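Local coordinates for protease (Helicobacter pylori, PDB 5EUF), which probably acts as a zinc-dependent M16-family peptidase that cleaves the cytoplasmic tail of the human junctional protein JAM-A, weakening the gastric epithelial barrier, at residues A323-Q327 and T414-K418; Y147-N152 and W162-F167; L13-V19 and T209-E214. All coordinates share one frame; numbering follows the deposited sequence.

In the fold
Contact 3 ties residues 13-19 to 209-214 and so closes a long loop of chain; contact 2 is nested inside that loop, and contact 1 follows it. Contact 3 belongs to the six-stranded sheet, contact 1 to the five-stranded sheet nearer the C-terminus, and their centres lie about 50 Å apart on opposite sides of the chain's centre. Contact 2, with its centre about 18 Å from that of contact 1 and 35 Å from that of contact 3, is the one near zinc. Helix 142-154 joins contacts 1 and 2: F150 CA packs at 3.6 Å against V415 CG2, so the helix packed against the I165 loop also touches the second sheet.

Contact 1. Residues A323-Q327 and T414-K418; sequences AEALQ and TVFLK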
loop_
_atom_site.group_PDB
_atom_site.type_symbol
_atom_site.label_atom_id
_atom_site.label_comp_id
_atom_site.label_asym_id
_atom_site.label_seq_id
_atom_site.Cartn_x
_atom_site.Cartn_y
_atom_site.Cartn_z
ATOM N N ALA B 323 -9.444 9.525 -23.723
ATOM C CA ALA B 323 -8.320 9.888 -22.864
ATOM C C ALA B 323 -6.977 9.573 -23.517
ATOM O O ALA B 323 -5.991 10.271 -23.285
ATOM C CB ALA B 323 -8.432 9.181 -21.523
ATOM N N GLU B 324 -6.941 8.522 -24.332
ATOM C CA GLU B 324 -5.711 8.129 -25.014
ATOM C C GLU B 324 -5.260 9.204 -25.993
ATOM O O GLU B 324 -4.065 9.371 -26.235
ATOM C CB GLU B 324 -5.895 6.800 -25.751
ATOM C CG GLU B 324 -6.219 5.617 -24.853
ATOM C CD GLU B 324 -7.700 5.497 -24.556
ATOM O OE1 GLU B 324 -8.479 6.329 -25.066
ATOM O OE2 GLU B 324 -8.086 4.567 -23.817
ATOM N N ALA B 325 -6.224 9.929 -26.554
ATOM C CA ALA B 325 -5.925 11.013 -27.483
ATOM C C ALA B 325 -5.208 12.152 -26.763
ATOM O O ALA B 325 -4.361 12.830 -27.343
ATOM C CB ALA B 325 -7.199 11.517 -28.146
ATOM N N LEU B 326 -5.556 12.351 -25.495
ATOM C CA LEU B 326 -4.909 13.365 -24.672
ATOM C C LEU B 326 -3.473 12.972 -24.357
ATOM O O LEU B 326 -2.575 13.813 -24.370
ATOM C CB LEU B 326 -5.686 13.585 -23.374
ATOM C CG LEU B 326 -7.090 14.173 -23.513
ATOM C CD1 LEU B 326 -7.745 14.311 -22.148
ATOM C CD2 LEU B 326 -7.033 15.515 -24.223
ATOM N N GLN B 327 -3.265 11.691 -24.070
ATOM C CA GLN B 327 -1.935 11.189 -23.755
ATOM C C GLN B 327 -1.017 11.277 -24.968
ATOM O O GLN B 327 0.152 11.646 -24.849
ATOM C CB GLN B 327 -1.997 9.745 -23.261
ATOM C CG GLN B 327 -0.651 9.222 -22.790
ATOM C CD GLN B 327 -0.552 7.715 -22.848
ATOM O OE1 GLN B 327 -1.429 7.044 -23.392
ATOM N NE2 GLN B 327 0.523 7.172 -22.288
ATOM N N THR B 414 0.516 6.525 -15.571
ATOM C CA THR B 414 -0.609 7.022 -16.350
ATOM C C THR B 414 -1.934 6.455 -15.856
ATOM O O THR B 414 -2.102 5.243 -15.760
ATOM C CB THR B 414 -0.441 6.683 -17.839
ATOM O OG1 THR B 414 0.790 7.235 -18.322
ATOM C CG2 THR B 414 -1.596 7.243 -18.644
ATOM N N VAL B 415 -2.878 7.338 -15.545
ATOM C CA VAL B 415 -4.195 6.906 -15.089
ATOM C C VAL B 415 -5.300 7.512 -15.946
ATOM O O VAL B 415 -5.388 8.731 -16.088
ATOM C CB VAL B 415 -4.431 7.281 -13.613
ATOM C CG1 VAL B 415 -5.839 6.895 -13.184
ATOM C CG2 VAL B 415 -3.394 6.610 -12.727
ATOM N N PHE B 416 -6.139 6.650 -16.516
ATOM C CA PHE B 416 -7.249 7.088 -17.359
ATOM C C PHE B 416 -8.563 7.112 -16.583
ATOM O O PHE B 416 -8.841 6.216 -15.784
ATOM C CB PHE B 416 -7.391 6.174 -18.577
ATOM C CG PHE B 416 -6.197 6.180 -19.488
ATOM C CD1 PHE B 416 -5.626 7.373 -19.899
ATOM C CD2 PHE B 416 -5.643 4.988 -19.932
ATOM C CE1 PHE B 416 -4.525 7.376 -20.739
ATOM C CE2 PHE B 416 -4.545 4.985 -20.771
ATOM C CZ PHE B 416 -3.985 6.180 -21.175
ATOM N N LEU B 417 -9.375 8.136 -16.829
ATOM C CA LEU B 417 -10.688 8.225 -16.201
ATOM C C LEU B 417 -11.795 8.118 -17.245
ATOM O O LEU B 417 -11.941 8.984 -18.105
ATOM C CB LEU B 417 -10.820 9.527 -15.415
ATOM C CG LEU B 417 -11.999 9.578 -14.445
ATOM C CD1 LEU B 417 -11.947 8.401 -13.490
ATOM C CD2 LEU B 417 -12.000 10.889 -13.682
ATOM N N LYS B 418 -12.571 7.042 -17.158
ATOM C CA LYS B 418 -13.613 6.742 -18.132
ATOM C C LYS B 418 -14.920 6.389 -17.418
ATOM O O LYS B 418 -14.920 6.186 -16.205
ATOM C CB LYS B 418 -13.164 5.588 -19.033
ATOM C CG LYS B 418 -11.912 5.864 -19.835
ATOM C CD LYS B 418 -11.536 4.657 -20.675
ATOM C CE LYS B 418 -10.371 4.973 -21.593
ATOM N NZ LYS B 418 -10.039 3.826 -22.483
#
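E324 and K418 form a salt bridge, modelled at 2.5 Å between OE2 of E324 and NZ of K418, a length too short to take literally at this resolution. As modelled, OE2 of E324 faces the lysine, and OE1 of E324 stays 3.9 Å from NZ of K418. The lysine is extended beyond CG, while the glutamate bends at its second torsion (chi2 85°), and the two chains meet at about a right angle. Next to this bridge the F416 ring reaches across from strand 414-418 to A323, E324 and Q327 on the helix. CB of A323 touches it obliquely, 3.7 Å from CD1 of F416. Q327 comes to the ring edge instead, with OE1 near the ring plane and 3.5 Å from CZ of F416; its amide is turned 67° from the ring. The helix and strand segments run roughly antiparallel, at 147°, with helix 323-338 lying against a five-stranded sheet in which strand 412-418 sits between 238-243 and 251-258. E250 accepts a hydrogen bond from the A323 backbone N and packs on K418. The bridge to E324 probably favours a charged lysine, while the Q327 carbonyl oxygen faces the slightly positive C-H rim of F416.

Contact 2. Residues Y147-N152 and W162-F167; sequences YFRFFN and WTPIGF
T163 pushes its methyl into a hollow between two rings of the helix: CG2 of T163 lies 3.6 Å from CD2 of Y147 and equally far from CD2 of F151. With its hydroxyl between the backbone N and the carbonyl carbon (chi1 74°), T163 presents OG1 to the edge of F148, near the ring plane. F148 in turn fills the reciprocal hollow, formed by the loop. That loop bends in a type I beta turn from T163 to G166, and the turn supplies much of the hollow's lining: CG2 of I165 is 3.7 Å from CD1 of F148, and the carbonyl O of G166 is 3.5 Å from CE1 of F148. At its other edge atoms, CE2 and CZ, F148 meets the face of F167 in a T-shaped pair, centroids 5.0 Å apart and planes at 83°; R134 makes a cation-pi contact with F148. N152, whose ND2 is bonded to the H161 carbonyl, slides past F167, with ND2 of N152 3.7 Å from CZ of F167. F167 stacks as well on Y157 of the second subunit, and the I165 side chain lies about 6 Å from the bound zinc ion.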
loop_
_atom_site.group_PDB
_atom_site.type_symbol
_atom_site.label_atom_id
_atom_site.label_comp_id
_atom_site.label_asym_id
_atom_site.label_seq_id
_atom_site.Cartn_x
_atom_site.Cartn_y
_atom_site.Cartn_z
ATOM N N TYR B 147 -6.894 11.910 -8.870
ATOM C CA TYR B 147 -5.783 12.306 -8.010
ATOM C C TYR B 147 -5.384 11.164 -7.076
ATOM O O TYR B 147 -4.201 10.856 -6.914
ATOM C CB TYR B 147 -6.177 13.550 -7.208
ATOM C CG TYR B 147 -5.042 14.287 -6.531
ATOM C CD1 TYR B 147 -4.132 15.033 -7.271
ATOM C CD2 TYR B 147 -4.909 14.274 -5.147
ATOM C CE1 TYR B 147 -3.102 15.721 -6.650
ATOM C CE2 TYR B 147 -3.884 14.960 -4.519
ATOM C CZ TYR B 147 -2.984 15.681 -5.275
ATOM O OH TYR B 147 -1.967 16.365 -4.652
ATOM N N PHE B 148 -6.386 10.528 -6.477
ATOM C CA PHE B 148 -6.158 9.446 -5.526
ATOM C C PHE B 148 -5.632 8.191 -6.217
ATOM O O PHE B 148 -4.615 7.629 -5.809
ATOM C CB PHE B 148 -7.447 9.129 -4.772
ATOM C CG PHE B 148 -7.246 8.288 -3.545
ATOM C CD1 PHE B 148 -6.869 8.871 -2.346
ATOM C CD2 PHE B 148 -7.449 6.920 -3.584
ATOM C CE1 PHE B 148 -6.690 8.102 -1.210
ATOM C CE2 PHE B 148 -7.273 6.145 -2.453
ATOM C CZ PHE B 148 -6.895 6.736 -1.264
ATOM N N ARG B 149 -6.326 7.760 -7.266
ATOM C CA ARG B 149 -5.950 6.550 -7.992
ATOM C C ARG B 149 -4.576 6.675 -8.650
ATOM O O ARG B 149 -3.912 5.668 -8.903
ATOM C CB ARG B 149 -7.003 6.207 -9.051
ATOM C CG ARG B 149 -8.358 5.790 -8.488
ATOM C CD ARG B 149 -8.303 4.445 -7.770
ATOM N NE ARG B 149 -7.985 3.338 -8.671
ATOM C CZ ARG B 149 -6.789 2.760 -8.756
ATOM N NH1 ARG B 149 -5.791 3.179 -7.991
ATOM N NH2 ARG B 149 -6.591 1.761 -9.604
ATOM N N PHE B 150 -4.146 7.903 -8.928
ATOM C CA PHE B 150 -2.823 8.106 -9.508
ATOM C C PHE B 150 -1.737 7.720 -8.516
ATOM O O PHE B 150 -0.841 6.937 -8.837
ATOM C CB PHE B 150 -2.620 9.557 -9.955
ATOM C CG PHE B 150 -1.218 9.850 -10.425
ATOM C CD1 PHE B 150 -0.837 9.580 -11.730
ATOM C CD2 PHE B 150 -0.275 10.385 -9.557
ATOM C CE1 PHE B 150 0.456 9.841 -12.160
ATOM C CE2 PHE B 150 1.017 10.645 -9.979
ATOM C CZ PHE B 150 1.383 10.373 -11.282
ATOM N N PHE B 151 -1.816 8.275 -7.312
ATOM C CA PHE B 151 -0.794 8.027 -6.304
ATOM C C PHE B 151 -0.790 6.567 -5.856
ATOM O O PHE B 151 0.245 6.044 -5.444
ATOM C CB PHE B 151 -0.982 8.964 -5.110
ATOM C CG PHE B 151 -0.469 10.355 -5.353
ATOM C CD1 PHE B 151 0.876 10.648 -5.197
ATOM C CD2 PHE B 151 -1.327 11.370 -5.747
ATOM C CE1 PHE B 151 1.355 11.929 -5.424
ATOM C CE2 PHE B 151 -0.854 12.654 -5.977
ATOM C CZ PHE B 151 0.488 12.933 -5.815
ATOM N N ASN B 152 -1.942 5.909 -5.948
ATOM C CA ASN B 152 -2.013 4.468 -5.715
ATOM C C ASN B 152 -1.144 3.708 -6.711
ATOM O O ASN B 152 -0.551 2.679 -6.379
ATOM C CB ASN B 152 -3.455 3.963 -5.814
ATOM C CG ASN B 152 -4.341 4.496 -4.710
ATOM O OD1 ASN B 152 -5.565 4.545 -4.854
ATOM N ND2 ASN B 152 -3.732 4.896 -3.600
ATOM N N TRP B 162 -0.956 6.958 -0.984
ATOM C CA TRP B 162 -2.276 7.554 -0.817
ATOM C C TRP B 162 -2.182 9.055 -0.542
ATOM O O TRP B 162 -1.201 9.540 0.027
ATOM C CB TRP B 162 -3.039 6.859 0.313
ATOM C CG TRP B 162 -2.381 6.980 1.662
ATOM C CD1 TRP B 162 -2.579 7.967 2.583
ATOM C CD2 TRP B 162 -1.422 6.084 2.236
ATOM N NE1 TRP B 162 -1.803 7.743 3.693
ATOM C CE2 TRP B 162 -1.083 6.593 3.506
ATOM C CE3 TRP B 162 -0.816 4.902 1.799
ATOM C CZ2 TRP B 162 -0.167 5.960 4.344
ATOM C CZ3 TRP B 162 0.092 4.275 2.632
ATOM C CH2 TRP B 162 0.408 4.805 3.891
ATOM N N THR B 163 -3.212 9.782 -0.962
ATOM C CA THR B 163 -3.321 11.212 -0.699
ATOM C C THR B 163 -3.848 11.415 0.727
ATOM O O THR B 163 -4.412 10.488 1.310
ATOM C CB THR B 163 -4.244 11.888 -1.729
ATOM O OG1 THR B 163 -5.608 11.546 -1.453
ATOM C CG2 THR B 163 -3.876 11.440 -3.137
ATOM N N PRO B 164 -3.655 12.617 1.303
ATOM C CA PRO B 164 -4.016 12.852 2.711
ATOM C C PRO B 164 -5.472 12.555 3.111
ATOM O O PRO B 164 -5.761 12.545 4.307
ATOM C CB PRO B 164 -3.713 14.349 2.903
ATOM C CG PRO B 164 -3.474 14.901 1.531
ATOM C CD PRO B 164 -2.930 13.767 0.741
ATOM N N ILE B 165 -6.365 12.312 2.156
ATOM C CA ILE B 165 -7.748 11.979 2.493
ATOM C C ILE B 165 -7.837 10.563 3.071
ATOM O O ILE B 165 -8.710 10.270 3.888
ATOM C CB ILE B 165 -8.688 12.107 1.265
ATOM C CG1 ILE B 165 -10.152 11.921 1.675
ATOM C CG2 ILE B 165 -8.315 11.112 0.176
ATOM C CD1 ILE B 165 -10.651 12.938 2.680
ATOM N N GLY B 166 -6.920 9.692 2.656
ATOM C CA GLY B 166 -6.885 8.327 3.146
ATOM C C GLY B 166 -7.908 7.414 2.500
ATOM O O GLY B 166 -8.710 7.845 1.673
ATOM N N PHE B 167 -7.876 6.140 2.878
ATOM C CA PHE B 167 -8.835 5.162 2.377
ATOM C C PHE B 167 -10.109 5.178 3.212
ATOM O O PHE B 167 -10.060 5.423 4.418
ATOM C CB PHE B 167 -8.215 3.764 2.371
ATOM C CG PHE B 167 -7.095 3.609 1.388
ATOM C CD1 PHE B 167 -7.362 3.330 0.058
ATOM C CD2 PHE B 167 -5.779 3.757 1.787
ATOM C CE1 PHE B 167 -6.334 3.193 -0.857
ATOM C CE2 PHE B 167 -4.745 3.621 0.878
ATOM C CZ PHE B 167 -5.024 3.337 -0.446
#

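Contact 3. Residues L13-V19 and T209-E214; sequences LKNGLQV and TKKHFE
N15 turns its flat amide to the F213 carbonyl, and ND2 of N15 donates to O of F213 at 2.7 Å, a partner close to the amide plane though the N-H is bent to 132°. That same nitrogen also serves the carbonyl of L216. At the other end of the amide, OD1 of N15 takes the backbone N of L17 at 3.2 Å, from above the carbonyl plane, making an Asx turn. The F213 ring has the backbone C of T209 at its edge, and CD2 of L17 approaches it obliquely, 3.6 Å from CB of F213. L13 packs its two methyls over K210, F213 and E214. V19 and T209 meet tip to tip, CG2 to CG2 at 3.5 Å; T209 has this methyl anti to its N, and its hydroxyl turns back to the V205 carbonyl. K14 crosses E214 at about a right angle, CG to CG 3.9 Å, while NZ of K14 and OE1 of E214 stop 5.5 Å apart. L13 to G16 is a type I turn linking antiparallel strands 9-12 and 18-23, and helix 202-213 lies against this hairpin and strand 192-198, with helix 102-113 touching T209 and F213.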
loop_
_atom_site.group_PDB
_atom_site.type_symbol
_atom_site.label_atom_id
_atom_site.label_comp_id
_atom_site.label_asym_id
_atom_site.label_seq_id
_atom_site.Cartn_x
_atom_site.Cartn_y
_atom_site.Cartn_z
ATOM N N LEU B 13 13.153 27.312 21.312
ATOM C CA LEU B 13 12.780 27.336 22.723
ATOM C C LEU B 13 13.309 26.106 23.454
ATOM O O LEU B 13 13.867 25.199 22.834
ATOM C CB LEU B 13 11.261 27.434 22.869
ATOM C CG LEU B 13 10.648 28.834 22.966
ATOM C CD1 LEU B 13 11.350 29.835 22.056
ATOM C CD2 LEU B 13 9.159 28.782 22.649
ATOM N N LYS B 14 13.128 26.078 24.771
ATOM C CA LYS B 14 13.691 25.012 25.598
ATOM C C LYS B 14 12.980 23.677 25.391
ATOM O O LYS B 14 13.435 22.643 25.880
ATOM C CB LYS B 14 13.643 25.399 27.080
ATOM C CG LYS B 14 12.246 25.431 27.686
ATOM C CD LYS B 14 12.314 25.686 29.187
ATOM C CE LYS B 14 10.945 25.577 29.837
ATOM N NZ LYS B 14 11.014 25.770 31.314
ATOM N N ASN B 15 11.865 23.705 24.670
ATOM C CA ASN B 15 11.120 22.488 24.381
ATOM C C ASN B 15 11.282 22.056 22.928
ATOM O O ASN B 15 10.604 21.138 22.466
ATOM C CB ASN B 15 9.640 22.680 24.712
ATOM C CG ASN B 15 9.069 23.942 24.109
ATOM O OD1 ASN B 15 9.671 24.547 23.223
ATOM N ND2 ASN B 15 7.899 24.349 24.585
ATOM N N GLY B 16 12.179 22.729 22.214
ATOM C CA GLY B 16 12.474 22.379 20.837
ATOM C C GLY B 16 11.607 23.085 19.812
ATOM O O GLY B 16 11.775 22.890 18.608
ATOM N N LEU B 17 10.674 23.905 20.284
ATOM C CA LEU B 17 9.824 24.677 19.387
ATOM C C LEU B 17 10.621 25.778 18.698
ATOM O O LEU B 17 11.300 26.569 19.354
ATOM C CB LEU B 17 8.643 25.291 20.142
ATOM C CG LEU B 17 7.681 26.090 19.256
ATOM C CD1 LEU B 17 6.540 25.213 18.778
ATOM C CD2 LEU B 17 7.156 27.324 19.965
ATOM N N GLN B 18 10.532 25.826 17.373
ATOM C CA GLN B 18 11.215 26.853 16.602
ATOM C C GLN B 18 10.302 28.052 16.377
ATOM O O GLN B 18 9.132 27.898 16.029
ATOM C CB GLN B 18 11.695 26.291 15.262
ATOM C CG GLN B 18 12.479 27.285 14.419
ATOM C CD GLN B 18 13.067 26.655 13.174
ATOM O OE1 GLN B 18 12.740 25.519 12.825
ATOM N NE2 GLN B 18 13.945 27.388 12.499
ATOM N N VAL B 19 10.840 29.250 16.586
ATOM C CA VAL B 19 10.074 30.472 16.385
ATOM C C VAL B 19 10.735 31.340 15.324
ATOM O O VAL B 19 11.882 31.756 15.479
ATOM C CB VAL B 19 9.935 31.285 17.688
ATOM C CG1 VAL B 19 8.840 32.331 17.546
ATOM C CG2 VAL B 19 9.637 30.364 18.855
ATOM N N THR B 209 5.725 34.634 22.080
ATOM C CA THR B 209 5.713 33.203 21.817
ATOM C C THR B 209 6.285 32.453 23.017
ATOM O O THR B 209 5.751 31.423 23.429
ATOM C CB THR B 209 6.504 32.852 20.550
ATOM O OG1 THR B 209 5.840 33.409 19.410
ATOM C CG2 THR B 209 6.593 31.348 20.380
ATOM N N LYS B 210 7.367 32.985 23.581
ATOM C CA LYS B 210 7.940 32.436 24.805
ATOM C C LYS B 210 6.914 32.457 25.925
ATOM O O LYS B 210 6.886 31.570 26.774
ATOM C CB LYS B 210 9.187 33.216 25.229
ATOM C CG LYS B 210 10.431 32.924 24.409
ATOM C CD LYS B 210 11.630 33.678 24.967
ATOM C CE LYS B 210 12.883 33.422 24.142
ATOM N NZ LYS B 210 14.074 34.119 24.705
ATOM N N LYS B 211 6.069 33.482 25.921
ATOM C CA LYS B 211 5.025 33.613 26.927
ATOM C C LYS B 211 4.043 32.444 26.873
ATOM O O LYS B 211 3.660 31.901 27.907
ATOM C CB LYS B 211 4.277 34.938 26.753
ATOM C CG LYS B 211 3.049 35.074 27.638
ATOM C CD LYS B 211 2.447 36.468 27.572
ATOM C CE LYS B 211 1.274 36.606 28.535
ATOM N NZ LYS B 211 0.696 37.981 28.537
ATOM N N HIS B 212 3.654 32.044 25.668
ATOM C CA HIS B 212 2.591 31.054 25.519
ATOM C C HIS B 212 3.083 29.636 25.226
ATOM O O HIS B 212 2.350 28.671 25.438
ATOM C CB HIS B 212 1.627 31.492 24.415
ATOM C CG HIS B 212 0.914 32.774 24.711
ATOM N ND1 HIS B 212 1.392 34.001 24.306
ATOM C CD2 HIS B 212 -0.236 33.020 25.380
ATOM C CE1 HIS B 212 0.563 34.948 24.708
ATOM N NE2 HIS B 212 -0.433 34.379 25.363
ATOM N N PHE B 213 4.316 29.501 24.752
ATOM C CA PHE B 213 4.767 28.206 24.258
ATOM C C PHE B 213 5.957 27.600 25.005
ATOM O O PHE B 213 6.160 26.388 24.961
ATOM C CB PHE B 213 5.108 28.320 22.769
ATOM C CG PHE B 213 3.921 28.624 21.898
ATOM C CD1 PHE B 213 3.173 27.598 21.341
ATOM C CD2 PHE B 213 3.548 29.932 21.642
ATOM C CE1 PHE B 213 2.078 27.872 20.540
ATOM C CE2 PHE B 213 2.454 30.213 20.842
ATOM C CZ PHE B 213 1.717 29.180 20.291
ATOM N N GLU B 214 6.740 28.429 25.688
ATOM C CA GLU B 214 7.964 27.950 26.328
ATOM C C GLU B 214 7.684 26.935 27.434
ATOM O O GLU B 214 8.505 26.056 27.702
ATOM C CB GLU B 214 8.764 29.125 26.894
ATOM C CG GLU B 214 10.174 28.764 27.337
ATOM C CD GLU B 214 10.911 29.938 27.950
ATOM O OE1 GLU B 214 10.315 30.651 28.787
ATOM O OE2 GLU B 214 12.088 30.149 27.590
#